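PDB 5MQ6: polycyclic ketone monooxygenase from Myceliophthora thermophila, which catalyses Baeyer-Villiger oxidation with FAD and NADPH, inserting one oxygen atom beside the carbonyl of ketones, polycyclic ones especially, to give esters or lactones. Local coordinates for residues G512-H517 with R620-N625; S580-K585 with G624-G629; G500-D505 with N522-L527. All blocks are in the same frame, centred on the assembly; numbering follows the deposited sequence.

Interaction 1 of 3, residues G512-H517 with R620-N625; sequences GAATLH and RARSGN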
loop_
_atom_site.group_PDB
_atom_site.type_symbol
_atom_site.label_atom_id
_atom_site.label_comp_id
_atom_site.label_asym_id
_atom_site.label_seq_id
_atom_site.Cartn_x
_atom_site.Cartn_y
_atom_site.Cartn_z
ATOM N N GLY A 512 -14.837 8.581 16.243
ATOM C CA GLY A 512 -14.489 8.814 14.829
ATOM C C GLY A 512 -13.008 9.143 14.664
ATOM O O GLY A 512 -12.289 9.499 15.633
ATOM N N ALA A 513 -12.546 9.114 13.418
ATOM C CA ALA A 513 -11.163 9.441 13.139
ATOM C C ALA A 513 -10.817 10.796 13.732
ATOM O O ALA A 513 -11.587 11.775 13.603
ATOM C CB ALA A 513 -10.888 9.412 11.653
ATOM N N ALA A 514 -9.660 10.877 14.396
ATOM C CA ALA A 514 -9.219 12.149 14.932
ATOM C C ALA A 514 -7.740 12.277 14.986
ATOM O O ALA A 514 -7.117 11.554 15.753
ATOM C CB ALA A 514 -9.789 12.372 16.334
ATOM N N THR A 515 -7.198 13.216 14.237
ATOM C CA THR A 515 -5.809 13.494 14.200
ATOM C C THR A 515 -5.605 14.954 13.927
ATOM O O THR A 515 -6.522 15.679 13.636
ATOM C CB THR A 515 -5.116 12.809 13.006
ATOM O OG1 THR A 515 -5.584 13.385 11.782
ATOM C CG2 THR A 515 -5.383 11.312 13.061
ATOM N N LEU A 516 -4.360 15.399 14.051
ATOM C CA LEU A 516 -3.904 16.568 13.352
ATOM C C LEU A 516 -2.977 16.118 12.178
ATOM O O LEU A 516 -1.984 15.383 12.369
ATOM C CB LEU A 516 -3.197 17.567 14.218
ATOM C CG LEU A 516 -2.748 18.838 13.560
ATOM C CD1 LEU A 516 -3.847 19.585 12.940
ATOM C CD2 LEU A 516 -1.913 19.726 14.486
ATOM N N HIS A 517 -3.359 16.543 10.985
ATOM C CA HIS A 517 -2.605 16.301 9.730
ATOM C C HIS A 517 -2.430 14.849 9.325
ATOM O O HIS A 517 -1.571 14.497 8.473
ATOM C CB HIS A 517 -1.255 17.034 9.812
ATOM C CG HIS A 517 -1.356 18.511 10.068
ATOM N ND1 HIS A 517 -0.343 19.233 10.683
ATOM C CD2 HIS A 517 -2.282 19.423 9.722
ATOM C CE1 HIS A 517 -0.668 20.506 10.713
ATOM N NE2 HIS A 517 -1.805 20.654 10.081
ATOM N N ARG A 620 -18.433 8.933 9.682
ATOM C CA ARG A 620 -17.740 8.208 8.609
ATOM C C ARG A 620 -16.907 9.126 7.741
ATOM O O ARG A 620 -15.793 8.830 7.414
ATOM C CB ARG A 620 -18.735 7.461 7.764
ATOM C CG ARG A 620 -19.368 6.342 8.584
ATOM C CD ARG A 620 -19.348 4.988 7.895
ATOM N NE ARG A 620 -20.348 4.983 6.866
ATOM C CZ ARG A 620 -21.649 4.850 7.099
ATOM N NH1 ARG A 620 -22.130 4.711 8.351
ATOM N NH2 ARG A 620 -22.489 4.861 6.068
ATOM N N ALA A 621 -17.425 10.283 7.453
ATOM C CA ALA A 621 -16.716 11.219 6.679
ATOM C C ALA A 621 -15.406 11.638 7.359
ATOM O O ALA A 621 -14.460 12.021 6.690
ATOM C CB ALA A 621 -17.581 12.428 6.524
ATOM N N ARG A 622 -15.353 11.581 8.686
ATOM C CA ARG A 622 -14.161 12.032 9.366
ATOM C C ARG A 622 -12.952 11.207 8.962
ATOM O O ARG A 622 -11.814 11.662 9.194
ATOM C CB ARG A 622 -14.286 11.797 10.883
ATOM C CG ARG A 622 -15.201 12.682 11.539
ATOM C CD ARG A 622 -15.366 12.270 13.004
ATOM N NE ARG A 622 -14.179 12.663 13.788
ATOM C CZ ARG A 622 -14.126 13.575 14.759
ATOM N NH1 ARG A 622 -15.192 14.263 15.155
ATOM N NH2 ARG A 622 -12.964 13.820 15.324
ATOM N N SER A 623 -13.146 9.980 8.458
ATOM C CA SER A 623 -11.993 9.157 8.196
ATOM C C SER A 623 -11.372 9.329 6.841
ATOM O O SER A 623 -10.344 8.707 6.574
ATOM C CB SER A 623 -12.281 7.667 8.491
ATOM O OG SER A 623 -13.078 7.181 7.431
ATOM N N GLY A 624 -11.921 10.209 6.005
ATOM C CA GLY A 624 -11.383 10.430 4.655
ATOM C C GLY A 624 -10.296 11.446 4.646
ATOM O O GLY A 624 -9.677 11.706 5.670
ATOM N N ASN A 625 -10.074 12.017 3.472
ATOM C CA ASN A 625 -8.951 12.826 3.169
ATOM C C ASN A 625 -9.343 14.212 2.707
ATOM O O ASN A 625 -10.480 14.505 2.398
ATOM C CB ASN A 625 -8.174 12.140 2.050
ATOM C CG ASN A 625 -7.183 11.100 2.544
ATOM O OD1 ASN A 625 -6.850 11.041 3.674
ATOM N ND2 ASN A 625 -6.627 10.344 1.609
#
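The type I beta turn from Ala621 to Gly624, which follows on from helix 616-621, carries Arg622, which clasps the backbone of Ala513 in the loop that follows helix 504-511. The guanidinium meets Ala513 O side-on with two nitrogens. NE gives the straighter bond, Arg622 NE to Ala513 O at 2.7 Å with an N-H...O angle of 159°. Arg622 NH2 reaches the same Ala513 O at 3.0 Å on a more bent path. The oxygen lies in the guanidinium plane, and both donors come to it from one face of the carbonyl plane. The Arg622 chain bends at chi3 (75°), which turns NE toward the carbonyl. NH1 has a salt bridge to Glu577 on helix 573-585, and the two partners together probably restrict the turning of the group. This is a turn docking on a loop by side chain to main chain, away from the cofactor sites. Gly512 has left helical angles with positive phi. A CB there would run into Arg622 CD. The methyl of Ala513 faces the turn and packs on its backbone, CB to Ser623 CA at 3.6 Å. Ala514 CB lies at the guanidinium edge, 3.6 Å from Arg622 NH2. Ser623 OG and Ser623 N both donate to Arg620 O, just ahead of the turn, the hydroxyl at 3.2 Å.

Interaction 2 of 3, residues S580-K585 with G624-G629; sequences SFEIMK and GNLSQG
Ile583, near the C-terminal end of helix 573-585, meets the loop 624-629 with both of its branches. CG1 lies anti to the carbonyl carbon (chi1 -65°), and CG2 is anti to the backbone N. The two branches therefore reach different parts of the loop. Ile583 CG2 rests against Gly624 O at 3.3 Å. Ile583 CD1 meets Leu626 CD2 at 3.8 Å, and the two side chains cross at about a right angle. Leu626 holds CG anti to its own carbonyl carbon, and its CD2 methyl also touches the aliphatic part of Glu582, 4.2 Å from Glu582 CG. The contact seats a helix end against the linker that runs from helix 616-621 to helix 630-641. No direct hydrogen bond spans it. A water donates instead to both backbones, to Ile583 O at 2.7 Å and to Asn625 O at 2.8 Å. Asn625 sets out from the backbone away from the helix, and its OD1 accepts from Ser535 N. Glu582 bends at chi2 (67°). Its carboxylate takes Lys585 NZ on the syn side of OE1, at 2.8 Å, as a salt bridge one helical turn on. OE2 bonds to His586 NE2. An alanine in place of Glu582 would probably leave Lys585 and His586 without this acidic partner and open a gap beside the Leu626 methyl. Between neighbours in the loop, Gln628 NE2 donates to Ser627 OG at 3.0 Å, with the hydroxyl near the amide plane.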
loop_
_atom_site.group_PDB
_atom_site.type_symbol
_atom_site.label_atom_id
_atom_site.label_comp_id
_atom_site.label_asym_id
_atom_site.label_seq_id
_atom_site.Cartn_x
_atom_site.Cartn_y
_atom_site.Cartn_z
ATOM N N SER A 580 -10.469 17.492 12.035
ATOM C CA SER A 580 -11.492 16.522 11.688
ATOM C C SER A 580 -12.720 17.166 11.022
ATOM O O SER A 580 -13.230 16.594 10.039
ATOM C CB SER A 580 -11.849 15.570 12.854
ATOM O OG SER A 580 -10.725 15.072 13.515
ATOM N N PHE A 581 -13.137 18.359 11.489
ATOM C CA PHE A 581 -14.185 19.126 10.808
ATOM C C PHE A 581 -13.660 19.635 9.465
ATOM O O PHE A 581 -14.398 19.706 8.499
ATOM C CB PHE A 581 -14.794 20.224 11.698
ATOM C CG PHE A 581 -15.831 19.697 12.636
ATOM C CD1 PHE A 581 -15.447 18.962 13.735
ATOM C CD2 PHE A 581 -17.199 19.795 12.328
ATOM C CE1 PHE A 581 -16.382 18.368 14.572
ATOM C CE2 PHE A 581 -18.165 19.218 13.170
ATOM C CZ PHE A 581 -17.760 18.485 14.295
ATOM N N GLU A 582 -12.376 19.965 9.366
ATOM C CA GLU A 582 -11.807 20.260 8.026
ATOM C C GLU A 582 -12.005 19.057 7.088
ATOM O O GLU A 582 -12.475 19.239 5.956
ATOM C CB GLU A 582 -10.359 20.728 8.072
ATOM C CG GLU A 582 -9.648 20.973 6.787
ATOM C CD GLU A 582 -10.212 22.168 5.996
ATOM O OE1 GLU A 582 -11.000 22.962 6.543
ATOM O OE2 GLU A 582 -9.828 22.309 4.793
ATOM N N ILE A 583 -11.685 17.854 7.557
ATOM C CA ILE A 583 -11.769 16.693 6.711
ATOM C C ILE A 583 -13.262 16.503 6.240
ATOM O O ILE A 583 -13.510 16.221 5.032
ATOM C CB ILE A 583 -11.239 15.449 7.429
ATOM C CG1 ILE A 583 -9.691 15.593 7.719
ATOM C CG2 ILE A 583 -11.683 14.158 6.680
ATOM C CD1 ILE A 583 -8.779 15.713 6.488
ATOM N N MET A 584 -14.212 16.696 7.149
ATOM C CA MET A 584 -15.653 16.548 6.845
ATOM C C MET A 584 -16.062 17.474 5.710
ATOM O O MET A 584 -16.803 17.074 4.795
ATOM C CB MET A 584 -16.491 16.899 8.033
ATOM C CG MET A 584 -16.460 15.878 9.144
ATOM S SD MET A 584 -17.471 16.513 10.532
ATOM C CE MET A 584 -16.879 15.566 11.886
ATOM N N LYS A 585 -15.487 18.688 5.712
ATOM C CA LYS A 585 -15.755 19.663 4.653
ATOM C C LYS A 585 -15.367 19.147 3.234
ATOM O O LYS A 585 -15.871 19.630 2.212
ATOM C CB LYS A 585 -15.012 20.910 5.027
ATOM C CG LYS A 585 -15.228 22.071 4.131
ATOM C CD LYS A 585 -14.671 23.316 4.765
ATOM C CE LYS A 585 -13.286 23.569 4.350
ATOM N NZ LYS A 585 -12.790 24.679 5.208
ATOM N N GLY A 624 -11.921 10.209 6.005
ATOM C CA GLY A 624 -11.383 10.430 4.655
ATOM C C GLY A 624 -10.296 11.446 4.646
ATOM O O GLY A 624 -9.677 11.706 5.670
ATOM N N ASN A 625 -10.074 12.017 3.472
ATOM C CA ASN A 625 -8.951 12.826 3.169
ATOM C C ASN A 625 -9.343 14.212 2.707
ATOM O O ASN A 625 -10.480 14.505 2.398
ATOM C CB ASN A 625 -8.174 12.140 2.050
ATOM C CG ASN A 625 -7.183 11.100 2.544
ATOM O OD1 ASN A 625 -6.850 11.041 3.674
ATOM N ND2 ASN A 625 -6.627 10.344 1.609
ATOM N N LEU A 626 -8.362 15.100 2.691
ATOM C CA LEU A 626 -8.491 16.350 2.018
ATOM C C LEU A 626 -8.753 15.994 0.539
ATOM O O LEU A 626 -8.473 14.884 0.120
ATOM C CB LEU A 626 -7.198 17.084 2.162
ATOM C CG LEU A 626 -6.711 17.433 3.545
ATOM C CD1 LEU A 626 -5.338 18.015 3.396
ATOM C CD2 LEU A 626 -7.607 18.504 4.139
ATOM N N SER A 627 -9.328 16.921 -0.231
ATOM C CA SER A 627 -9.775 16.665 -1.592
ATOM C C SER A 627 -8.905 17.407 -2.635
ATOM O O SER A 627 -9.270 17.424 -3.827
ATOM C CB SER A 627 -11.241 17.071 -1.765
ATOM O OG SER A 627 -11.407 18.467 -1.590
ATOM N N GLN A 628 -7.791 18.027 -2.199
ATOM C CA GLN A 628 -7.075 18.926 -3.049
ATOM C C GLN A 628 -5.738 18.466 -3.588
ATOM O O GLN A 628 -5.065 19.241 -4.285
ATOM C CB GLN A 628 -6.933 20.250 -2.363
ATOM C CG GLN A 628 -8.259 20.881 -1.905
ATOM C CD GLN A 628 -9.133 21.366 -3.040
ATOM O OE1 GLN A 628 -8.838 22.374 -3.623
ATOM N NE2 GLN A 628 -10.224 20.645 -3.362
ATOM N N GLY A 629 -5.390 17.214 -3.309
ATOM C CA GLY A 629 -4.121 16.572 -3.683
ATOM C C GLY A 629 -2.875 16.771 -2.848
ATOM O O GLY A 629 -2.766 17.708 -1.976
HETATM O O HOH W 1 -13.083 14.211 3.240
#

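Interaction 3 of 3, residues G500-D505 with N522-L527; sequences GGKSLD and NGFPNL
Phe524 packs its ring against Leu504, the first residue of helix 504-511, and against the backbone just before it. This is the tight part of the contact. Leu504 CD1 sits over one face of the ring in a CH-pi contact, 3.9 Å from the Phe524 centroid and 19° off the ring normal. The methyl is offset toward the rim, with Phe524 CE1 its nearest ring atom. The far end of the ring presses on the main chain: Phe524 CZ is 3.4 Å from Leu504 CA, and Phe524 CE2 is 3.3 Å from Lys502 O. Ser503 C lies at the ring edge. Ile496 of strand 495-497 touches both Leu504 and Phe524, so the ring belongs to a buried apolar cluster. The contact joins the N-terminal end of helix 504-511, with Ser503 as its N-cap, to the type II beta turn Phe524-Leu527. That turn leads into strand 527-529 of the mixed sheet. The other half is looser and polar. Lys502 crosses Phe524 at about a right angle, its CE 4.1 Å from Phe524 CE1. Its chain bends at chi3 and ends at a water, which accepts from Lys502 NZ at 2.9 Å and donates to Asn522 OD1 at 2.7 Å. NZ and OD1 themselves stand 4.3 Å apart, so here the link is solvent-mediated. Asn522 ND2 bonds to Val571 O, which fixes the amide from the other end. Gly523 has positive phi and lies close to Lys502 NZ; a CB there would clash with that nitrogen.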
loop_
_atom_site.group_PDB
_atom_site.type_symbol
_atom_site.label_atom_id
_atom_site.label_comp_id
_atom_site.label_asym_id
_atom_site.label_seq_id
_atom_site.Cartn_x
_atom_site.Cartn_y
_atom_site.Cartn_z
ATOM N N GLY A 500 -4.250 7.351 30.555
ATOM C CA GLY A 500 -5.337 6.685 31.246
ATOM C C GLY A 500 -5.666 5.319 30.732
ATOM O O GLY A 500 -6.769 4.873 30.930
ATOM N N GLY A 501 -4.740 4.647 30.064
ATOM C CA GLY A 501 -5.062 3.360 29.432
ATOM C C GLY A 501 -6.076 3.366 28.290
ATOM O O GLY A 501 -6.474 2.287 27.813
ATOM N N LYS A 502 -6.498 4.558 27.841
ATOM C CA LYS A 502 -7.376 4.723 26.670
ATOM C C LYS A 502 -6.845 4.059 25.330
ATOM O O LYS A 502 -5.714 4.329 24.860
ATOM C CB LYS A 502 -7.532 6.205 26.409
ATOM C CG LYS A 502 -8.773 6.563 25.606
ATOM C CD LYS A 502 -9.093 8.069 25.586
ATOM C CE LYS A 502 -8.434 8.798 24.405
ATOM N NZ LYS A 502 -8.116 10.233 24.674
ATOM N N SER A 503 -7.696 3.236 24.716
ATOM C CA SER A 503 -7.391 2.534 23.480
ATOM C C SER A 503 -7.557 3.412 22.247
ATOM O O SER A 503 -8.630 4.017 22.009
ATOM C CB SER A 503 -8.285 1.325 23.297
ATOM O OG SER A 503 -8.171 0.974 21.907
ATOM N N LEU A 504 -6.530 3.460 21.423
ATOM C CA LEU A 504 -6.618 4.311 20.218
ATOM C C LEU A 504 -7.819 3.864 19.381
ATOM O O LEU A 504 -8.615 4.694 18.871
ATOM C CB LEU A 504 -5.317 4.266 19.385
ATOM C CG LEU A 504 -5.292 5.161 18.129
ATOM C CD1 LEU A 504 -5.598 6.609 18.476
ATOM C CD2 LEU A 504 -3.970 5.083 17.420
ATOM N N ASP A 505 -7.950 2.551 19.251
ATOM C CA ASP A 505 -8.962 2.044 18.351
ATOM C C ASP A 505 -10.363 2.282 18.881
ATOM O O ASP A 505 -11.268 2.578 18.150
ATOM C CB ASP A 505 -8.755 0.566 18.002
ATOM C CG ASP A 505 -9.626 0.145 16.843
ATOM O OD1 ASP A 505 -9.598 0.814 15.778
ATOM O OD2 ASP A 505 -10.398 -0.813 17.040
ATOM N N ASN A 522 -4.785 12.916 20.012
ATOM C CA ASN A 522 -4.866 13.334 21.393
ATOM C C ASN A 522 -5.047 12.164 22.315
ATOM O O ASN A 522 -5.877 11.265 22.059
ATOM C CB ASN A 522 -5.987 14.355 21.612
ATOM C CG ASN A 522 -6.093 14.748 23.059
ATOM O OD1 ASN A 522 -6.935 14.215 23.691
ATOM N ND2 ASN A 522 -5.117 15.540 23.617
ATOM N N GLY A 523 -4.291 12.197 23.396
ATOM C CA GLY A 523 -4.205 11.039 24.364
ATOM C C GLY A 523 -3.043 10.107 24.158
ATOM O O GLY A 523 -2.871 9.196 24.927
ATOM N N PHE A 524 -2.227 10.368 23.130
ATOM C CA PHE A 524 -1.194 9.472 22.578
ATOM C C PHE A 524 0.026 10.256 22.299
ATOM O O PHE A 524 0.456 10.334 21.161
ATOM C CB PHE A 524 -1.707 8.659 21.349
ATOM C CG PHE A 524 -2.992 7.894 21.654
ATOM C CD1 PHE A 524 -4.215 8.535 21.559
ATOM C CD2 PHE A 524 -2.948 6.617 22.125
ATOM C CE1 PHE A 524 -5.388 7.918 21.880
ATOM C CE2 PHE A 524 -4.117 5.949 22.462
ATOM C CZ PHE A 524 -5.350 6.610 22.350
ATOM N N PRO A 525 0.599 10.875 23.388
ATOM C CA PRO A 525 1.784 11.732 23.287
ATOM C C PRO A 525 2.958 10.964 22.755
ATOM O O PRO A 525 3.076 9.779 23.027
ATOM C CB PRO A 525 2.031 12.194 24.750
ATOM C CG PRO A 525 1.459 11.098 25.571
ATOM C CD PRO A 525 0.348 10.498 24.796
ATOM N N ASN A 526 3.821 11.649 21.988
ATOM C CA ASN A 526 5.006 11.045 21.451
ATOM C C ASN A 526 4.770 9.869 20.554
ATOM O O ASN A 526 5.678 9.107 20.316
ATOM C CB ASN A 526 6.059 10.765 22.540
ATOM C CG ASN A 526 6.703 12.036 23.041
ATOM O OD1 ASN A 526 6.234 13.141 22.729
ATOM N ND2 ASN A 526 7.800 11.895 23.830
ATOM N N LEU A 527 3.603 9.772 19.954
ATOM C CA LEU A 527 3.318 8.708 18.951
ATOM C C LEU A 527 2.989 9.424 17.699
ATOM O O LEU A 527 2.184 10.359 17.701
ATOM C CB LEU A 527 2.071 7.928 19.350
ATOM C CG LEU A 527 1.535 6.899 18.343
ATOM C CD1 LEU A 527 2.526 5.744 18.090
ATOM C CD2 LEU A 527 0.162 6.383 18.768
HETATM O O HOH W 2 -8.839 12.494 22.948
#

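In the fold
From the N terminus, the chain first enters 500-505, runs through helix 504-511 and reaches 512-517. It then returns at 522-527, where interaction 3 closes a short loop that contains that helix. Helix 573-585 later brings in 580-585. After helix 616-621 the chain arrives at 620-625, which closes interaction 1, and 624-629 closes interaction 2. Interactions 1 and 3 cross, since their segments alternate, yet they do not touch. Interactions 1 and 2 share Gly624 and Asn625 and touch, Ser580 lying against Arg622. Interactions 3 and 2 stand in series. Interaction 3 ties helix 504-511 to the turn leading into strand 527-529. Interactions 1 and 2 tie the loop after that helix, and helix 573-585, to the 620-629 linker.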